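Local atomic coordinates of putative Xylose isomerase (Rhodospirillum rubrum, PDB entry 3QXB), a protein that probably acts as a sugar isomerase of the xylose isomerase-like TIM-barrel family and binds metal ions, iron and manganese, inside its barrel. Residues L26-K31 with A40-D45; Q270-W273 with A277-D280. All coordinates share one frame; numbering follows the deposited sequence.

Overall arrangement
Both contacts lie outside the strands of the parallel eight-stranded barrel, beside the seam where 283-285 meets 22-25, but at opposite ends of it. Contact 1 packs the turn after the C-terminal end of strand 22-25 on helix 36-46; contact 2 ends helix 266-275 and leads the chain to the N-terminal end of strand 283-285. Their centres are about 25 Å apart, their nearest atoms about 16 Å. Two metal sites, E178-D213-H244-E286 and H216-D253-H255, hold iron and manganese. From contact 1 the F28 side chain is about 8 Å from that of E286 and about 12 Å from the bound ions; from contact 2 the F272 side chain is about 12 Å from those of D213 and H244.

Contact 1: L26-K31 with A40-D45; sequences LCFAVK and AGLVRD
The 3-10 turn 26-29 and helix 36-46 stand 9.0 Å apart at the CA atoms of L26 and V43, and only side chains meet between them. The turn is held by A29 N bonding to L26 O at 2.9 Å. F28 points at the helix, while L26 arrives only with its CD2 methyl; their partners L42 and V43 occupy successive positions of the helix. L26 CD2 meets V43 CG2 at 4.0 Å, the two side chains crossing at about a right angle. F28 sends the outer rim of its ring to the helix: CZ lies 3.8 Å from L42 CD2. Both methyls, L42 CD2 and the more distant V43 CG2, lie at the ring edge, near its plane, while the CB of A29 sits over one of the faces, 3.9 Å above the plane. A chi1 of 79° places CG of F28 between its backbone N and carbonyl carbon, the rotation that carries CZ to L42. The result is a small apolar joint, all four residues buried, joining the first beta-alpha loop of the TIM barrel to the helix that follows it. L26 and V43 also pack on V52 of strand 51-55, L42 touches W33 in the connecting loop, and F79 of helix 65-81 lies against L26.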
# COMPACT_ATOMS: atom_id res chain seq x y z
N LEU A 26 -8.63 11.40 3.29
CA LEU A 26 -7.77 11.94 2.24
C LEU A 26 -7.10 10.89 1.37
O LEU A 26 -6.33 11.25 0.45
CB LEU A 26 -6.73 12.89 2.86
CG LEU A 26 -7.37 14.12 3.52
CD1 LEU A 26 -6.31 15.02 4.11
CD2 LEU A 26 -8.22 14.89 2.53
N CYS A 27 -7.40 9.61 1.59
CA CYS A 27 -6.86 8.52 0.71
C CYS A 27 -7.07 8.77 -0.79
O CYS A 27 -6.25 8.37 -1.61
CB CYS A 27 -7.48 7.17 1.07
SG CYS A 27 -9.26 7.16 0.94
N PHE A 28 -8.15 9.46 -1.16
CA PHE A 28 -8.44 9.70 -2.57
C PHE A 28 -7.40 10.61 -3.21
O PHE A 28 -7.28 10.61 -4.44
CB PHE A 28 -9.82 10.37 -2.72
CG PHE A 28 -9.81 11.85 -2.43
CD1 PHE A 28 -10.00 12.32 -1.14
CD2 PHE A 28 -9.56 12.76 -3.44
CE1 PHE A 28 -9.96 13.68 -0.88
CE2 PHE A 28 -9.52 14.13 -3.18
CZ PHE A 28 -9.70 14.58 -1.90
N ALA A 29 -6.64 11.37 -2.40
CA ALA A 29 -5.66 12.37 -2.85
C ALA A 29 -4.22 11.91 -2.85
O ALA A 29 -3.32 12.64 -3.29
CB ALA A 29 -5.77 13.65 -1.99
N VAL A 30 -4.00 10.70 -2.35
CA VAL A 30 -2.63 10.14 -2.21
C VAL A 30 -1.87 10.23 -3.53
O VAL A 30 -2.44 9.95 -4.59
CB VAL A 30 -2.69 8.70 -1.68
CG1 VAL A 30 -1.34 7.97 -1.87
CG2 VAL A 30 -3.19 8.71 -0.22
N LYS A 31 -0.63 10.73 -3.41
CA LYS A 31 0.31 10.97 -4.51
C LYS A 31 -0.05 12.13 -5.45
O LYS A 31 0.80 12.52 -6.27
CB LYS A 31 0.54 9.72 -5.39
CG LYS A 31 0.89 8.43 -4.65
CD LYS A 31 1.43 7.34 -5.58
CE LYS A 31 2.88 7.61 -5.92
NZ LYS A 31 3.59 6.42 -6.55
N ALA A 40 -6.51 21.43 0.82
CA ALA A 40 -7.52 22.10 1.67
C ALA A 40 -8.60 22.79 0.84
O ALA A 40 -9.76 22.71 1.16
CB ALA A 40 -6.84 23.09 2.63
N GLY A 41 -8.21 23.47 -0.22
CA GLY A 41 -9.17 24.19 -1.07
C GLY A 41 -10.05 23.24 -1.88
O GLY A 41 -11.21 23.49 -2.09
N LEU A 42 -9.47 22.15 -2.33
CA LEU A 42 -10.19 21.08 -3.00
C LEU A 42 -11.28 20.46 -2.10
O LEU A 42 -12.38 20.23 -2.56
CB LEU A 42 -9.20 20.01 -3.40
CG LEU A 42 -9.65 18.89 -4.33
CD1 LEU A 42 -8.43 18.21 -4.90
CD2 LEU A 42 -10.54 17.89 -3.65
N VAL A 43 -10.96 20.17 -0.84
CA VAL A 43 -11.96 19.60 0.04
C VAL A 43 -13.05 20.65 0.32
O VAL A 43 -14.26 20.33 0.35
CB VAL A 43 -11.34 19.09 1.33
CG1 VAL A 43 -12.42 18.76 2.36
CG2 VAL A 43 -10.43 17.86 1.03
N ARG A 44 -12.64 21.89 0.52
CA ARG A 44 -13.60 22.95 0.86
C ARG A 44 -14.47 23.38 -0.31
O ARG A 44 -15.67 23.61 -0.13
CB ARG A 44 -12.90 24.22 1.35
CG ARG A 44 -13.88 25.31 1.83
CD ARG A 44 -13.15 26.60 2.18
NE ARG A 44 -12.54 27.14 0.98
CZ ARG A 44 -11.44 27.89 0.93
NH1 ARG A 44 -10.78 28.24 2.04
NH2 ARG A 44 -11.00 28.31 -0.25
N ASP A 45 -13.85 23.58 -1.46
CA ASP A 45 -14.51 24.23 -2.58
C ASP A 45 -15.05 23.22 -3.57
O ASP A 45 -16.17 23.34 -4.06
CB ASP A 45 -13.56 25.21 -3.28
CG ASP A 45 -13.09 26.36 -2.36
OD1 ASP A 45 -13.88 26.82 -1.49
OD2 ASP A 45 -11.92 26.78 -2.52

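Contact 2: Q270-W273 with A277-D280; sequences QDFW and ALTD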
# COMPACT_ATOMS: atom_id res chain seq x y z
N GLN A 270 -28.24 7.30 4.87
CA GLN A 270 -29.04 8.31 5.59
C GLN A 270 -30.13 7.67 6.48
O GLN A 270 -30.39 8.15 7.58
CB GLN A 270 -29.66 9.28 4.60
CG GLN A 270 -30.49 10.38 5.24
CD GLN A 270 -29.64 11.31 6.06
OE1 GLN A 270 -28.70 11.92 5.55
NE2 GLN A 270 -29.95 11.43 7.33
N ASP A 271 -30.73 6.58 6.02
CA ASP A 271 -31.72 5.85 6.81
C ASP A 271 -31.10 5.21 8.07
O ASP A 271 -31.75 5.15 9.11
CB ASP A 271 -32.42 4.77 5.98
CG ASP A 271 -33.34 5.34 4.90
OD1 ASP A 271 -33.79 6.50 5.01
OD2 ASP A 271 -33.62 4.57 3.95
N PHE A 272 -29.88 4.73 7.96
CA PHE A 272 -29.16 4.18 9.09
C PHE A 272 -28.84 5.29 10.07
O PHE A 272 -29.06 5.15 11.28
CB PHE A 272 -27.88 3.51 8.62
CG PHE A 272 -27.06 2.93 9.71
CD1 PHE A 272 -27.22 1.61 10.06
CD2 PHE A 272 -26.10 3.69 10.35
CE1 PHE A 272 -26.45 1.02 11.07
CE2 PHE A 272 -25.30 3.13 11.38
CZ PHE A 272 -25.50 1.78 11.74
N TRP A 273 -28.35 6.40 9.52
CA TRP A 273 -28.02 7.57 10.33
C TRP A 273 -29.23 8.02 11.16
O TRP A 273 -29.10 8.35 12.34
CB TRP A 273 -27.54 8.72 9.44
CG TRP A 273 -27.18 9.94 10.22
CD1 TRP A 273 -28.01 10.96 10.59
CD2 TRP A 273 -25.87 10.28 10.70
NE1 TRP A 273 -27.30 11.90 11.32
CE2 TRP A 273 -25.98 11.51 11.39
CE3 TRP A 273 -24.63 9.65 10.66
CZ2 TRP A 273 -24.89 12.12 12.00
CZ3 TRP A 273 -23.55 10.27 11.24
CH2 TRP A 273 -23.69 11.48 11.92
N ALA A 277 -30.16 7.61 15.43
CA ALA A 277 -30.01 8.93 16.03
C ALA A 277 -28.53 9.36 16.12
O ALA A 277 -28.10 9.90 17.12
CB ALA A 277 -30.66 8.95 17.45
N LEU A 278 -27.75 9.11 15.08
CA LEU A 278 -26.33 9.43 15.17
C LEU A 278 -26.20 10.96 15.16
O LEU A 278 -27.10 11.65 14.68
CB LEU A 278 -25.57 8.80 14.01
CG LEU A 278 -25.60 7.27 13.88
CD1 LEU A 278 -24.59 6.85 12.78
CD2 LEU A 278 -25.27 6.61 15.20
N THR A 279 -25.09 11.47 15.70
CA THR A 279 -24.88 12.92 15.85
C THR A 279 -23.50 13.36 15.40
O THR A 279 -23.37 14.14 14.46
CB THR A 279 -25.05 13.36 17.30
OG1 THR A 279 -24.26 12.51 18.14
CG2 THR A 279 -26.55 13.29 17.72
N ASP A 280 -22.47 12.88 16.09
CA ASP A 280 -21.08 13.28 15.77
C ASP A 280 -20.23 12.15 15.21
O ASP A 280 -19.02 12.36 14.96
CB ASP A 280 -20.38 13.99 16.96
CG ASP A 280 -20.15 13.09 18.15
OD1 ASP A 280 -20.43 11.88 18.05
OD2 ASP A 280 -19.68 13.60 19.19
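A Schellman motif ends helix 266-275, with A277 as its C-prime residue at positive phi. The turn it makes brings L278 back over the last helical residues, where its N-H bonds to W273 O at 3.1 Å (N-H...O angle 165°), completing the motif together with the bond from A277 N to D274 O. Just past this bond L278 lies on the indole of W273. Its CB stands over the middle of the six-membered ring, 3.5 Å from the centroid and only 8° off the normal, a CH-pi contact, and CD1 continues to W273 CE3 at 3.5 Å. The indole is put beneath the returning chain by chi1 of -180°, which sends CG opposite the backbone N. At the ring's far end T279 O comes to the edge, near the plane, 3.5 Å from W273 CZ2. The same leucine also bridges to F272: CD1 is 4.0 Å from CE2 of that ring, which it meets obliquely. The cluster lies between the end of helix 266-275 and the barrel wall. F283 of strand 283-285 meets the W273 ring edge-to-face and packs on L278 and F272, which also touch Y243 of strand 240-245 and M233 of helix 229-236.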